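Long-range contact in nucleoside phosphorylase, putative (Trypanosoma brucei, PDB 3BJE), which cleaves uridine with phosphate to give uracil and ribose 1-phosphate, working as a homodimeric uridine phosphorylase: residues Asp29-Leu42 / Ile67-Ala79. Numbering follows the deposited sequence.
Sequences DGTTLHLKCKSDEL and IRASRDHREIRFA. With R1P (1-O-phosphono-alpha-D-ribofuranose), chain E.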
loop_
_atom_site.group_PDB
_atom_site.type_symbol
_atom_site.label_atom_id
_atom_site.label_comp_id
_atom_site.label_asym_id
_atom_site.label_seq_id
_atom_site.Cartn_x
_atom_site.Cartn_y
_atom_site.Cartn_z
ATOM N N ASP A 29 25.589 6.456 0.438
ATOM C CA ASP A 29 25.340 7.866 0.119
ATOM C C ASP A 29 24.504 8.613 1.171
ATOM O O ASP A 29 24.159 9.779 0.970
ATOM C CB ASP A 29 24.680 7.990 -1.263
ATOM C CG ASP A 29 23.344 7.271 -1.355
ATOM O OD1 ASP A 29 22.929 6.609 -0.374
ATOM O OD2 ASP A 29 22.719 7.367 -2.433
ATOM N N GLY A 30 24.183 7.948 2.281
ATOM C CA GLY A 30 23.385 8.551 3.345
ATOM C C GLY A 30 21.892 8.621 3.051
ATOM O O GLY A 30 21.162 9.381 3.707
ATOM N N THR A 31 21.428 7.862 2.053
ATOM C CA THR A 31 19.988 7.796 1.753
ATOM C C THR A 31 19.312 6.608 2.431
ATOM O O THR A 31 19.912 5.558 2.624
ATOM C CB THR A 31 19.675 7.700 0.237
ATOM O OG1 THR A 31 20.195 6.475 -0.293
ATOM C CG2 THR A 31 20.264 8.878 -0.511
ATOM N N THR A 32 18.053 6.813 2.786
ATOM C CA THR A 32 17.165 5.751 3.220
ATOM C C THR A 32 16.789 4.848 2.025
ATOM O O THR A 32 17.149 5.130 0.861
ATOM C CB THR A 32 15.929 6.328 3.948
ATOM O OG1 THR A 32 15.488 7.549 3.334
ATOM C CG2 THR A 32 16.284 6.618 5.394
ATOM N N LEU A 33 16.107 3.745 2.311
ATOM C CA LEU A 33 15.920 2.669 1.340
ATOM C C LEU A 33 14.926 2.956 0.219
ATOM O O LEU A 33 15.167 2.567 -0.930
ATOM C CB LEU A 33 15.498 1.401 2.066
ATOM C CG LEU A 33 15.429 0.107 1.286
ATOM C CD1 LEU A 33 16.774 -0.200 0.604
ATOM C CD2 LEU A 33 15.046 -1.024 2.240
ATOM N N HIS A 34 13.820 3.601 0.544
ATOM C CA HIS A 34 12.751 3.861 -0.434
ATOM C C HIS A 34 12.725 5.311 -0.863
ATOM O O HIS A 34 12.730 5.620 -2.051
ATOM C CB HIS A 34 11.382 3.449 0.143
ATOM C CG HIS A 34 11.310 1.997 0.505
ATOM N ND1 HIS A 34 11.677 1.508 1.737
ATOM C CD2 HIS A 34 10.918 0.924 -0.224
ATOM C CE1 HIS A 34 11.553 0.188 1.738
ATOM N NE2 HIS A 34 11.073 -0.185 0.562
ATOM N N LEU A 35 12.680 6.194 0.125
ATOM C CA LEU A 35 12.838 7.628 -0.070
ATOM C C LEU A 35 14.332 7.921 -0.207
ATOM O O LEU A 35 15.098 7.772 0.750
ATOM C CB LEU A 35 12.229 8.377 1.113
ATOM C CG LEU A 35 12.496 9.874 1.172
ATOM C CD1 LEU A 35 11.833 10.644 -0.015
ATOM C CD2 LEU A 35 12.050 10.399 2.534
ATOM N N LYS A 36 14.752 8.288 -1.415
ATOM C CA LYS A 36 16.170 8.436 -1.716
ATOM C C LYS A 36 16.635 9.858 -1.482
ATOM O O LYS A 36 17.093 10.557 -2.386
ATOM C CB LYS A 36 16.450 7.958 -3.143
ATOM C CG LYS A 36 16.193 6.472 -3.338
ATOM C CD LYS A 36 17.074 5.634 -2.416
ATOM C CE LYS A 36 17.223 4.217 -2.892
ATOM N NZ LYS A 36 17.970 3.406 -1.882
ATOM N N CYS A 37 16.534 10.255 -0.222
ATOM C CA CYS A 37 16.795 11.613 0.227
ATOM C C CYS A 37 17.801 11.546 1.364
ATOM O O CYS A 37 17.809 10.581 2.129
ATOM C CB CYS A 37 15.483 12.223 0.711
ATOM S SG CYS A 37 15.573 13.930 1.202
ATOM N N LYS A 38 18.684 12.542 1.439
ATOM C CA LYS A 38 19.694 12.610 2.501
ATOM C C LYS A 38 19.209 13.593 3.549
ATOM O O LYS A 38 18.366 14.439 3.249
ATOM C CB LYS A 38 21.040 13.077 1.928
ATOM C CG LYS A 38 21.474 12.323 0.688
ATOM C CD LYS A 38 22.913 12.649 0.306
ATOM C CE LYS A 38 23.284 12.015 -1.028
ATOM N NZ LYS A 38 22.699 12.780 -2.168
ATOM N N SER A 39 19.739 13.517 4.771
ATOM C CA SER A 39 19.254 14.390 5.857
ATOM C C SER A 39 19.220 15.866 5.451
ATOM O O SER A 39 18.240 16.568 5.712
ATOM C CB SER A 39 20.109 14.252 7.108
ATOM O OG SER A 39 19.964 12.973 7.706
ATOM N N ASP A 40 20.293 16.331 4.815
ATOM C CA ASP A 40 20.418 17.757 4.524
ATOM C C ASP A 40 19.592 18.214 3.326
ATOM O O ASP A 40 19.576 19.401 3.007
ATOM C CB ASP A 40 21.892 18.210 4.412
ATOM C CG ASP A 40 22.625 17.670 3.183
ATOM O OD1 ASP A 40 22.067 16.902 2.374
ATOM O OD2 ASP A 40 23.816 18.032 3.035
ATOM N N GLU A 41 18.915 17.271 2.674
ATOM C CA GLU A 41 18.044 17.563 1.537
ATOM C C GLU A 41 16.567 17.628 1.874
ATOM O O GLU A 41 15.777 17.938 1.009
ATOM C CB GLU A 41 18.214 16.499 0.465
ATOM C CG GLU A 41 19.591 16.494 -0.121
ATOM C CD GLU A 41 19.803 15.380 -1.130
ATOM O OE1 GLU A 41 19.229 14.283 -0.958
ATOM O OE2 GLU A 41 20.557 15.623 -2.093
ATOM N N LEU A 42 16.206 17.315 3.117
ATOM C CA LEU A 42 14.811 17.203 3.520
ATOM C C LEU A 42 14.438 18.384 4.416
ATOM O O LEU A 42 15.085 18.608 5.437
ATOM C CB LEU A 42 14.614 15.894 4.280
ATOM C CG LEU A 42 13.209 15.606 4.817
ATOM C CD1 LEU A 42 12.236 15.516 3.660
ATOM C CD2 LEU A 42 13.254 14.310 5.636
ATOM N N ILE A 67 14.611 25.008 -6.218
ATOM C CA ILE A 67 14.755 23.561 -6.082
ATOM C C ILE A 67 16.229 23.214 -5.998
ATOM O O ILE A 67 16.990 23.496 -6.920
ATOM C CB ILE A 67 14.064 22.789 -7.211
ATOM C CG1 ILE A 67 12.559 23.058 -7.155
ATOM C CG2 ILE A 67 14.339 21.282 -7.081
ATOM C CD1 ILE A 67 11.798 22.516 -8.334
ATOM N N ARG A 68 16.622 22.654 -4.857
ATOM C CA ARG A 68 18.040 22.409 -4.547
ATOM C C ARG A 68 18.390 20.929 -4.427
ATOM O O ARG A 68 19.567 20.580 -4.391
ATOM C CB ARG A 68 18.436 23.132 -3.252
ATOM C CG ARG A 68 17.761 22.592 -1.990
ATOM C CD ARG A 68 18.143 23.399 -0.769
ATOM N NE ARG A 68 17.558 22.883 0.470
ATOM C CZ ARG A 68 18.060 21.875 1.174
ATOM N NH1 ARG A 68 19.163 21.262 0.768
ATOM N NH2 ARG A 68 17.456 21.487 2.295
ATOM N N ALA A 69 17.377 20.074 -4.363
ATOM C CA ALA A 69 17.552 18.631 -4.204
ATOM C C ALA A 69 16.306 17.948 -4.726
ATOM O O ALA A 69 15.205 18.427 -4.512
ATOM C CB ALA A 69 17.771 18.279 -2.742
ATOM N N SER A 70 16.489 16.852 -5.445
ATOM C CA SER A 70 15.381 16.048 -5.931
ATOM C C SER A 70 15.890 14.713 -6.431
ATOM O O SER A 70 17.010 14.617 -6.977
ATOM C CB SER A 70 14.650 16.752 -7.066
ATOM O OG SER A 70 15.519 16.983 -8.158
ATOM N N ARG A 71 15.076 13.681 -6.234
ATOM C CA ARG A 71 15.419 12.347 -6.700
ATOM C C ARG A 71 14.167 11.496 -6.788
ATOM O O ARG A 71 13.229 11.696 -6.028
ATOM C CB ARG A 71 16.461 11.696 -5.785
ATOM C CG ARG A 71 17.007 10.395 -6.340
ATOM C CD ARG A 71 18.259 9.921 -5.625
ATOM N NE ARG A 71 18.446 8.483 -5.838
ATOM C CZ ARG A 71 19.385 7.738 -5.249
ATOM N NH1 ARG A 71 20.244 8.280 -4.395
ATOM N NH2 ARG A 71 19.455 6.433 -5.504
ATOM N N ASP A 72 14.168 10.545 -7.724
ATOM C CA ASP A 72 13.036 9.659 -7.981
ATOM C C ASP A 72 13.447 8.198 -7.776
ATOM O O ASP A 72 14.563 7.821 -8.153
ATOM C CB ASP A 72 12.561 9.839 -9.422
ATOM C CG ASP A 72 12.140 11.263 -9.741
ATOM O OD1 ASP A 72 12.109 12.130 -8.836
ATOM O OD2 ASP A 72 11.816 11.522 -10.916
ATOM N N HIS A 73 12.560 7.387 -7.200
ATOM C CA HIS A 73 12.791 5.947 -6.994
ATOM C C HIS A 73 11.494 5.206 -6.654
ATOM O O HIS A 73 10.801 5.623 -5.751
ATOM C CB HIS A 73 13.781 5.758 -5.841
ATOM C CG HIS A 73 14.020 4.332 -5.482
ATOM N ND1 HIS A 73 14.626 3.442 -6.343
ATOM C CD2 HIS A 73 13.729 3.632 -4.362
ATOM C CE1 HIS A 73 14.700 2.258 -5.767
ATOM N NE2 HIS A 73 14.162 2.345 -4.564
ATOM N N ARG A 74 11.189 4.080 -7.328
ATOM C CA ARG A 74 9.907 3.390 -7.154
ATOM C C ARG A 74 8.746 4.430 -7.249
ATOM O O ARG A 74 8.788 5.331 -8.085
ATOM C CB ARG A 74 9.873 2.627 -5.823
ATOM C CG ARG A 74 10.612 1.301 -5.793
ATOM C CD ARG A 74 10.713 0.830 -4.321
ATOM N NE ARG A 74 11.346 -0.481 -4.146
ATOM C CZ ARG A 74 10.744 -1.640 -4.389
ATOM N NH1 ARG A 74 9.505 -1.654 -4.851
ATOM N NH2 ARG A 74 11.397 -2.791 -4.188
ATOM N N GLU A 75 7.725 4.338 -6.401
ATOM C CA GLU A 75 6.659 5.353 -6.454
ATOM C C GLU A 75 7.076 6.654 -5.709
ATOM O O GLU A 75 6.293 7.607 -5.605
ATOM C CB GLU A 75 5.307 4.775 -5.965
ATOM C CG GLU A 75 5.207 4.096 -4.562
ATOM C CD GLU A 75 5.082 2.569 -4.663
ATOM O OE1 GLU A 75 6.098 2.066 -5.216
ATOM O OE2 GLU A 75 4.009 1.909 -4.270
ATOM N N ILE A 76 8.327 6.710 -5.246
ATOM C CA ILE A 76 8.735 7.672 -4.217
ATOM C C ILE A 76 9.633 8.758 -4.823
ATOM O O ILE A 76 10.800 8.533 -5.101
ATOM C CB ILE A 76 9.459 6.960 -3.050
ATOM C CG1 ILE A 76 8.681 5.710 -2.589
ATOM C CG2 ILE A 76 9.680 7.923 -1.871
ATOM C CD1 ILE A 76 7.271 5.983 -2.184
ATOM N N ARG A 77 9.049 9.936 -5.044
ATOM C CA ARG A 77 9.749 11.084 -5.624
ATOM C C ARG A 77 9.783 12.212 -4.611
ATOM O O ARG A 77 8.842 12.369 -3.842
ATOM C CB ARG A 77 9.039 11.570 -6.879
ATOM C CG ARG A 77 8.851 10.543 -7.952
ATOM C CD ARG A 77 8.219 11.208 -9.180
ATOM N NE ARG A 77 9.059 12.308 -9.653
ATOM C CZ ARG A 77 8.663 13.335 -10.399
ATOM N NH1 ARG A 77 7.401 13.476 -10.793
ATOM N NH2 ARG A 77 9.560 14.245 -10.744
ATOM N N PHE A 78 10.848 13.005 -4.609
ATOM C CA PHE A 78 10.865 14.221 -3.807
ATOM C C PHE A 78 11.505 15.384 -4.549
ATOM O O PHE A 78 12.289 15.219 -5.495
ATOM C CB PHE A 78 11.547 14.008 -2.447
ATOM C CG PHE A 78 13.025 14.252 -2.461
ATOM C CD1 PHE A 78 13.542 15.491 -2.129
ATOM C CD2 PHE A 78 13.906 13.226 -2.813
ATOM C CE1 PHE A 78 14.890 15.722 -2.154
ATOM C CE2 PHE A 78 15.269 13.453 -2.841
ATOM C CZ PHE A 78 15.762 14.698 -2.521
ATOM N N ALA A 79 11.170 16.576 -4.076
ATOM C CA ALA A 79 11.835 17.808 -4.510
ATOM C C ALA A 79 11.777 18.771 -3.350
ATOM O O ALA A 79 10.740 18.891 -2.695
ATOM C CB ALA A 79 11.132 18.406 -5.731
HETATM C C5 R1P E . 9.518 -3.231 -0.081
HETATM O O5 R1P E . 10.834 -2.733 -0.342
HETATM C C4 R1P E . 8.939 -3.820 -1.362
HETATM O O4 R1P E . 9.786 -4.845 -1.908
HETATM C C1 R1P E . 9.138 -6.119 -1.959
HETATM C C2 R1P E . 8.007 -5.946 -0.936
HETATM O O2 R1P E . 6.952 -6.920 -1.053
HETATM C C3 R1P E . 7.592 -4.489 -1.136
HETATM O O3 R1P E . 6.774 -4.304 -2.302
HETATM O O1 R1P E . 8.742 -6.525 -3.314
HETATM P P R1P E . 9.112 -5.811 -4.727
HETATM O O1P R1P E . 8.367 -4.469 -4.525
HETATM O O2P R1P E . 8.480 -6.663 -5.816
HETATM O O3P R1P E . 10.606 -5.758 -4.753
HETATM O O HOH W 1 13.832 0.456 -2.552
HETATM O O HOH W 2 13.190 9.400 -3.756
HETATM O O HOH W 3 21.556 18.268 -2.867
HETATM O O HOH W 4 17.289 20.288 5.370
#
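The carbonyl oxygen of Asp-40 is gripped end-on by Arg-68, whose NH1 reaches Asp-40 O at 2.9 Å on a lone pair, while NH2 of the same guanidinium comes in tilted from the carbonyl plane. Beside this grip the Glu-41 side chain lies along the methyl of Ala-69, and Glu-41 OE1, which accepts the backbone N-H of Lys-38, approaches the Phe-78 ring at CZ. Phe-78 is the apolar centre. Cys-37 SG sits over one face, 3.9 Å from the ring centroid, while CA of Ser-70 covers the opposite face. Leu-35 reaches back with CG anti to its own N (chi1 171°), bringing CD1 against Ile-76 CG2 and Phe-78 CB.

Lys-36 bends at chi2 (-60°) and lies between two side chains of strand 69-73: its CB rests on one face of the Arg-71 guanidinium, and its CE packs over the His-73 ring, 4.0 Å from the centroid. NZ is thereby carried on to Leu-33 O. Arg-71 is extended and sends NH1 to Asp-29 OD2 in a 3.3 Å salt bridge; Asp-29 OD1 closes an Asx turn onto Thr-31 N. No backbone-to-backbone hydrogen bond joins the two segments; instead one water links Lys-36 N to Arg-71 O and Ile-76 O, and another joins Leu-33 O, His-73 NE2 and Arg-74 NE.

Beside the type II' turn from His-73 to Ile-76, which carries Arg-74, His-34 NE2 is hydrogen-bonded to O5 of ribose 1-phosphate at 2.7 Å; a bond from ND1 to Glu-106 OE2 fixes the ring's rotation. Arg-74 NH1 and NH2 bind phosphate oxygens O1P and O3P. Gly-50, Arg-54, Arg-145, Thr-148, Met-293 and Glu-294 of the second subunit also hold the ligand, an active site shared between two subunits, as in the phosphorylase superfamily.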